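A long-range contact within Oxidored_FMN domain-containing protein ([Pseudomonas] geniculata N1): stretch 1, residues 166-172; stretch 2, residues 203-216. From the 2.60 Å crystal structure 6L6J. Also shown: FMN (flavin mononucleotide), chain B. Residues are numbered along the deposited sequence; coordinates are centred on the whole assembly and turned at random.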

ATOM      1  N   ILE A 166      16.045  15.000  11.975  1.00 35.53           N
ATOM      2  CA  ILE A 166      16.720  13.817  11.362  1.00 33.02           C
ATOM      3  C   ILE A 166      16.803  14.064   9.857  1.00 33.68           C
ATOM      4  O   ILE A 166      15.733  14.188   9.210  1.00 34.26           O
ATOM      5  CB  ILE A 166      15.962  12.510  11.674  1.00 35.13           C
ATOM      6  CG1 ILE A 166      15.667  12.350  13.172  1.00 38.05           C
ATOM      7  CG2 ILE A 166      16.724  11.311  11.128  1.00 34.62           C
ATOM      8  CD1 ILE A 166      14.616  11.303  13.497  1.00 38.39           C
ATOM      9  N   VAL A 167      18.024  14.122   9.328  1.00 31.02           N
ATOM     10  CA  VAL A 167      18.318  14.399   7.895  1.00 29.62           C
ATOM     11  C   VAL A 167      18.950  13.133   7.323  1.00 29.09           C
ATOM     12  O   VAL A 167      19.938  12.684   7.924  1.00 31.27           O
ATOM     13  CB  VAL A 167      19.223  15.638   7.775  1.00 30.25           C
ATOM     14  CG1 VAL A 167      19.684  15.919   6.360  1.00 31.44           C
ATOM     15  CG2 VAL A 167      18.537  16.865   8.350  1.00 31.73           C
ATOM     16  N   TYR A 168      18.397  12.579   6.229  1.00 28.26           N
ATOM     17  CA  TYR A 168      18.768  11.236   5.684  1.00 28.67           C
ATOM     18  C   TYR A 168      19.849  11.358   4.597  1.00 28.74           C
ATOM     19  O   TYR A 168      20.006  12.441   3.952  1.00 29.31           O
ATOM     20  CB  TYR A 168      17.564  10.463   5.128  1.00 26.10           C
ATOM     21  CG  TYR A 168      16.833   9.594   6.125  1.00 25.70           C
ATOM     22  CD1 TYR A 168      15.892  10.115   7.000  1.00 25.54           C
ATOM     23  CD2 TYR A 168      17.030   8.229   6.147  1.00 24.38           C
ATOM     24  CE1 TYR A 168      15.182   9.310   7.881  1.00 24.54           C
ATOM     25  CE2 TYR A 168      16.323   7.413   7.012  1.00 24.71           C
ATOM     26  CZ  TYR A 168      15.403   7.948   7.896  1.00 24.27           C
ATOM     27  OH  TYR A 168      14.745   7.126   8.775  1.00 22.30           O
ATOM     28  N   VAL A 169      20.601  10.268   4.429  1.00 26.15           N
ATOM     29  CA  VAL A 169      21.426   9.974   3.224  1.00 27.64           C
ATOM     30  C   VAL A 169      20.822   8.709   2.611  1.00 28.96           C
ATOM     31  O   VAL A 169      20.782   7.680   3.302  1.00 30.85           O
ATOM     32  CB  VAL A 169      22.916   9.816   3.575  1.00 27.39           C
ATOM     33  CG1 VAL A 169      23.658   8.927   2.601  1.00 26.04           C
ATOM     34  CG2 VAL A 169      23.606  11.167   3.673  1.00 28.38           C
ATOM     35  N   TYR A 170      20.279   8.793   1.399  1.00 29.51           N
ATOM     36  CA  TYR A 170      19.358   7.753   0.875  1.00 29.58           C
ATOM     37  C   TYR A 170      20.104   6.870  -0.114  1.00 30.98           C
ATOM     38  O   TYR A 170      20.562   7.370  -1.169  1.00 34.89           O
ATOM     39  CB  TYR A 170      18.151   8.391   0.205  1.00 30.39           C
ATOM     40  CG  TYR A 170      17.152   7.418  -0.348  1.00 29.85           C
ATOM     41  CD1 TYR A 170      16.537   6.496   0.474  1.00 32.24           C
ATOM     42  CD2 TYR A 170      16.777   7.449  -1.677  1.00 29.44           C
ATOM     43  CE1 TYR A 170      15.586   5.611  -0.013  1.00 30.47           C
ATOM     44  CE2 TYR A 170      15.819   6.580  -2.172  1.00 27.99           C
ATOM     45  CZ  TYR A 170      15.225   5.657  -1.341  1.00 27.25           C
ATOM     46  OH  TYR A 170      14.295   4.786  -1.805  1.00 29.57           O
ATOM     47  N   CYS A 171      20.203   5.589   0.218  1.00 29.51           N
ATOM     48  CA  CYS A 171      20.865   4.565  -0.623  1.00 29.08           C
ATOM     49  C   CYS A 171      20.080   3.257  -0.547  1.00 28.65           C
ATOM     50  O   CYS A 171      20.564   2.330   0.092  1.00 29.18           O
ATOM     51  CB  CYS A 171      22.305   4.377  -0.182  1.00 29.18           C
ATOM     52  SG  CYS A 171      23.198   3.218  -1.234  1.00 29.53           S
ATOM     53  N   ALA A 172      18.919   3.202  -1.202  1.00 29.13           N
ATOM     54  CA  ALA A 172      17.933   2.103  -1.082  1.00 32.71           C
ATOM     55  C   ALA A 172      17.002   2.067  -2.293  1.00 32.89           C
ATOM     56  O   ALA A 172      17.195   2.884  -3.187  1.00 36.99           O
ATOM     57  CB  ALA A 172      17.147   2.254   0.206  1.00 35.35           C
ATOM     58  N   LEU A 203      31.293   7.283  -2.888  1.00 32.41           N
ATOM     59  CA  LEU A 203      30.328   8.391  -3.030  1.00 32.67           C
ATOM     60  C   LEU A 203      29.417   8.411  -1.798  1.00 35.01           C
ATOM     61  O   LEU A 203      29.164   9.523  -1.277  1.00 35.61           O
ATOM     62  CB  LEU A 203      29.528   8.252  -4.320  1.00 30.96           C
ATOM     63  CG  LEU A 203      28.640   9.444  -4.657  1.00 30.34           C
ATOM     64  CD1 LEU A 203      29.340  10.764  -4.352  1.00 30.55           C
ATOM     65  CD2 LEU A 203      28.215   9.408  -6.112  1.00 30.72           C
ATOM     66  N   LEU A 204      28.966   7.234  -1.350  1.00 35.91           N
ATOM     67  CA  LEU A 204      28.109   7.077  -0.145  1.00 36.92           C
ATOM     68  C   LEU A 204      28.856   7.585   1.096  1.00 38.12           C
ATOM     69  O   LEU A 204      28.230   8.308   1.882  1.00 40.40           O
ATOM     70  CB  LEU A 204      27.690   5.614   0.044  1.00 36.38           C
ATOM     71  CG  LEU A 204      26.937   5.343   1.351  1.00 36.25           C
ATOM     72  CD1 LEU A 204      25.677   6.195   1.446  1.00 37.41           C
ATOM     73  CD2 LEU A 204      26.593   3.884   1.500  1.00 33.94           C
ATOM     74  N   ARG A 205      30.118   7.193   1.283  1.00 38.85           N
ATOM     75  CA  ARG A 205      30.968   7.632   2.431  1.00 41.86           C
ATOM     76  C   ARG A 205      31.160   9.155   2.353  1.00 38.98           C
ATOM     77  O   ARG A 205      30.811   9.837   3.315  1.00 44.18           O
ATOM     78  CB  ARG A 205      32.290   6.845   2.450  1.00 45.21           C
ATOM     79  CG  ARG A 205      33.479   7.541   3.104  1.00 46.35           C
ATOM     80  CD  ARG A 205      34.799   6.843   2.810  1.00 46.83           C
ATOM     81  NE  ARG A 205      34.991   5.686   3.682  1.00 52.79           N
ATOM     82  CZ  ARG A 205      35.319   4.447   3.295  1.00 54.40           C
ATOM     83  NH1 ARG A 205      35.525   4.153   2.017  1.00 58.87           N
ATOM     84  NH2 ARG A 205      35.452   3.498   4.205  1.00 47.25           N
ATOM     85  N   GLU A 206      31.688   9.667   1.243  1.00 41.62           N
ATOM     86  CA  GLU A 206      31.998  11.116   1.045  1.00 42.33           C
ATOM     87  C   GLU A 206      30.747  11.989   1.258  1.00 37.54           C
ATOM     88  O   GLU A 206      30.874  13.083   1.786  1.00 38.90           O
ATOM     89  CB  GLU A 206      32.548  11.358  -0.362  1.00 45.40           C
ATOM     90  CG  GLU A 206      33.966  10.867  -0.565  1.00 46.42           C
ATOM     91  CD  GLU A 206      34.504  11.186  -1.944  1.00 50.45           C
ATOM     92  OE1 GLU A 206      33.692  11.332  -2.876  1.00 48.97           O
ATOM     93  OE2 GLU A 206      35.734  11.306  -2.078  1.00 57.98           O
ATOM     94  N   THR A 207      29.576  11.532   0.839  1.00 33.98           N
ATOM     95  CA  THR A 207      28.307  12.271   1.009  1.00 36.05           C
ATOM     96  C   THR A 207      27.987  12.328   2.510  1.00 39.36           C
ATOM     97  O   THR A 207      27.950  13.458   3.076  1.00 38.87           O
ATOM     98  CB  THR A 207      27.214  11.652   0.127  1.00 35.86           C
ATOM     99  OG1 THR A 207      27.651  11.822  -1.222  1.00 37.36           O
ATOM    100  CG2 THR A 207      25.856  12.299   0.282  1.00 34.99           C
ATOM    101  N   LEU A 208      27.800  11.156   3.126  1.00 36.93           N
ATOM    102  CA  LEU A 208      27.449  10.962   4.561  1.00 36.35           C
ATOM    103  C   LEU A 208      28.279  11.884   5.465  1.00 38.55           C
ATOM    104  O   LEU A 208      27.667  12.564   6.349  1.00 35.56           O
ATOM    105  CB  LEU A 208      27.705   9.502   4.925  1.00 36.88           C
ATOM    106  CG  LEU A 208      27.427   9.132   6.372  1.00 40.50           C
ATOM    107  CD1 LEU A 208      25.981   9.433   6.733  1.00 41.29           C
ATOM    108  CD2 LEU A 208      27.741   7.663   6.623  1.00 42.94           C
ATOM    109  N   SER A 209      29.606  11.877   5.263  1.00 34.62           N
ATOM    110  CA  SER A 209      30.593  12.751   5.948  1.00 32.56           C
ATOM    111  C   SER A 209      30.262  14.229   5.699  1.00 34.05           C
ATOM    112  O   SER A 209      30.364  15.008   6.667  1.00 35.15           O
ATOM    113  CB  SER A 209      31.999  12.417   5.504  1.00 33.39           C
ATOM    114  OG  SER A 209      32.904  13.483   5.766  1.00 31.25           O
ATOM    115  N   ASP A 210      29.905  14.622   4.463  1.00 34.57           N
ATOM    116  CA  ASP A 210      29.621  16.050   4.129  1.00 36.14           C
ATOM    117  C   ASP A 210      28.390  16.524   4.897  1.00 34.81           C
ATOM    118  O   ASP A 210      28.419  17.643   5.414  1.00 35.50           O
ATOM    119  CB  ASP A 210      29.457  16.283   2.632  1.00 36.94           C
ATOM    120  CG  ASP A 210      30.779  16.166   1.912  1.00 40.79           C
ATOM    121  OD1 ASP A 210      31.798  15.945   2.611  1.00 41.49           O
ATOM    122  OD2 ASP A 210      30.772  16.246   0.667  1.00 42.99           O
ATOM    123  N   VAL A 211      27.371  15.677   4.981  1.00 34.90           N
ATOM    124  CA  VAL A 211      26.073  16.006   5.630  1.00 36.27           C
ATOM    125  C   VAL A 211      26.293  16.052   7.152  1.00 40.34           C
ATOM    126  O   VAL A 211      25.773  16.976   7.826  1.00 40.39           O
ATOM    127  CB  VAL A 211      24.995  14.986   5.234  1.00 36.62           C
ATOM    128  CG1 VAL A 211      23.666  15.340   5.871  1.00 40.39           C
ATOM    129  CG2 VAL A 211      24.840  14.858   3.721  1.00 36.99           C
ATOM    130  N   LYS A 212      27.066  15.109   7.684  1.00 40.64           N
ATOM    131  CA  LYS A 212      27.416  15.074   9.124  1.00 41.53           C
ATOM    132  C   LYS A 212      28.149  16.374   9.478  1.00 41.50           C
ATOM    133  O   LYS A 212      27.764  17.006  10.464  1.00 39.25           O
ATOM    134  CB  LYS A 212      28.208  13.811   9.464  1.00 43.55           C
ATOM    135  CG  LYS A 212      27.712  13.099  10.714  1.00 47.84           C
ATOM    136  CD  LYS A 212      28.506  11.857  11.054  1.00 50.53           C
ATOM    137  CE  LYS A 212      28.880  11.785  12.520  1.00 50.32           C
ATOM    138  NZ  LYS A 212      29.964  10.805  12.745  1.00 51.81           N
ATOM    139  N   ASP A 213      29.118  16.799   8.672  1.00 43.82           N
ATOM    140  CA  ASP A 213      29.885  18.047   8.943  1.00 46.85           C
ATOM    141  C   ASP A 213      28.923  19.227   8.813  1.00 44.68           C
ATOM    142  O   ASP A 213      29.014  20.155   9.611  1.00 43.78           O
ATOM    143  CB  ASP A 213      31.117  18.185   8.038  1.00 54.79           C
ATOM    144  CG  ASP A 213      32.032  16.958   8.048  1.00 65.22           C
ATOM    145  OD1 ASP A 213      32.009  16.187   9.074  1.00 61.04           O
ATOM    146  OD2 ASP A 213      32.743  16.745   7.020  1.00 62.10           O
ATOM    147  N   ALA A 214      28.000  19.154   7.859  1.00 45.55           N
ATOM    148  CA  ALA A 214      27.034  20.230   7.543  1.00 42.55           C
ATOM    149  C   ALA A 214      26.081  20.474   8.728  1.00 40.93           C
ATOM    150  O   ALA A 214      25.978  21.633   9.148  1.00 40.29           O
ATOM    151  CB  ALA A 214      26.297  19.892   6.269  1.00 41.62           C
ATOM    152  N   VAL A 215      25.395  19.445   9.239  1.00 40.27           N
ATOM    153  CA  VAL A 215      24.202  19.627  10.129  1.00 41.47           C
ATOM    154  C   VAL A 215      24.274  18.753  11.390  1.00 44.96           C
ATOM    155  O   VAL A 215      23.251  18.722  12.111  1.00 48.29           O
ATOM    156  CB  VAL A 215      22.895  19.327   9.366  1.00 41.86           C
ATOM    157  CG1 VAL A 215      22.852  20.036   8.028  1.00 41.35           C
ATOM    158  CG2 VAL A 215      22.647  17.838   9.178  1.00 41.06           C
ATOM    159  N   GLY A 216      25.411  18.096  11.663  1.00 45.88           N
ATOM    160  CA  GLY A 216      25.530  16.999  12.648  1.00 43.45           C
ATOM    161  C   GLY A 216      25.488  17.457  14.102  1.00 43.82           C
ATOM    162  O   GLY A 216      25.197  16.606  14.959  1.00 44.69           O
TER
HETATM  163  N1  FMN B 701      10.413   4.119   1.111  1.00 30.60           N
HETATM  164  C2  FMN B 701      11.300   5.131   0.844  1.00 31.69           C
HETATM  165  O2  FMN B 701      12.472   4.970   1.198  1.00 34.56           O
HETATM  166  N3  FMN B 701      10.982   6.294   0.260  1.00 29.69           N
HETATM  167  C4  FMN B 701       9.719   6.548  -0.121  1.00 28.54           C
HETATM  168  O4  FMN B 701       9.430   7.615  -0.661  1.00 23.32           O
HETATM  169  C4A FMN B 701       8.684   5.500   0.099  1.00 29.52           C
HETATM  170  N5  FMN B 701       7.394   5.692  -0.268  1.00 29.28           N
HETATM  171  C5A FMN B 701       6.478   4.740   0.024  1.00 30.51           C
HETATM  172  C6  FMN B 701       5.137   4.963  -0.281  1.00 28.75           C
HETATM  173  C7  FMN B 701       4.206   3.995   0.039  1.00 27.65           C
HETATM  174  C7M FMN B 701       2.797   4.220  -0.351  1.00 29.78           C
HETATM  175  C8  FMN B 701       4.604   2.759   0.724  1.00 28.42           C
HETATM  176  C8M FMN B 701       3.614   1.679   1.047  1.00 33.08           C
HETATM  177  C9  FMN B 701       5.917   2.525   1.035  1.00 27.87           C
HETATM  178  C9A FMN B 701       6.884   3.471   0.727  1.00 28.46           C
HETATM  179  N10 FMN B 701       8.226   3.271   1.080  1.00 28.02           N
HETATM  180  C10 FMN B 701       9.125   4.264   0.776  1.00 27.22           C
HETATM  181  C1' FMN B 701       8.702   2.037   1.781  1.00 29.24           C
HETATM  182  C2' FMN B 701       8.426   2.128   3.270  1.00 26.33           C
HETATM  183  O2' FMN B 701       9.251   3.159   3.781  1.00 25.77           O
HETATM  184  C3' FMN B 701       8.735   0.855   4.001  1.00 27.04           C
HETATM  185  O3' FMN B 701      10.139   0.606   3.918  1.00 29.14           O
HETATM  186  C4' FMN B 701       7.974  -0.366   3.486  1.00 26.57           C
HETATM  187  O4' FMN B 701       6.589  -0.025   3.244  1.00 27.59           O
HETATM  188  C5' FMN B 701       8.094  -1.538   4.450  1.00 22.79           C
HETATM  189  O5' FMN B 701       7.516  -1.157   5.686  1.00 24.04           O
HETATM  190  P   FMN B 701       5.973  -1.520   6.019  1.00 25.80           P
HETATM  191  O1P FMN B 701       5.899  -3.030   6.047  1.00 23.09           O
HETATM  192  O2P FMN B 701       5.774  -0.860   7.348  1.00 26.19           O
HETATM  193  O3P FMN B 701       5.162  -0.894   4.900  1.00 25.32           O

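What lies at the centre of the contact? Val 169 does: its CA-to-CB bond points toward the helix, and it gives up more surface to the other stretch than any other residue. Its CG1 lies 3.6 Å from CD1 of Leu 204, while its CG2 is 3.9 Å from CG2 of Val 211 and 3.9 Å from CA of Leu 208. That last approach is to the helix backbone itself, in keeping with the close CA atoms of Val 169 and Leu 208, 6.2 Å apart.

How does the packing spread along the strand? Side chains alternate in an extended strand, so Val 167 and Cys 171 face the helix as Val 169 does. The strand and helix run nearly antiparallel, at 171°, and the order of partners is therefore reversed: Val 167 meets the later turns, with CG1 4.1 Å from CG1 of Val 211 and CG2 4.3 Å from CG2 of Val 215, whereas CB of Cys 171 lies 4.2 Å from CD1 of Leu 204. The CA-to-CB bond of Leu 204 points sideways, but the end of its side chain comes nearer and touches both Val 169 and Cys 171.

What does the strand do with its other side chains? Ile 166, Tyr 168 and Tyr 170 point away from the helix. Tyr 170 reaches the flavin, its CE1 3.4 Å from O2 of FMN, so the strand packs against the helix through Val 167, Val 169 and Cys 171, while Tyr 170, between the last two, approaches the cofactor.

Where does the polar edge begin? It begins at Thr 207, whose methyl CG2 lies 4.2 Å from CG2 of Val 169. Its hydroxyl turns back into the helix, OG1 donating a 2.8 Å hydrogen bond to O of Leu 203, an oxygen that also accepts from N of Thr 207 at 2.9 Å. No hydrogen bond crosses between the stretches.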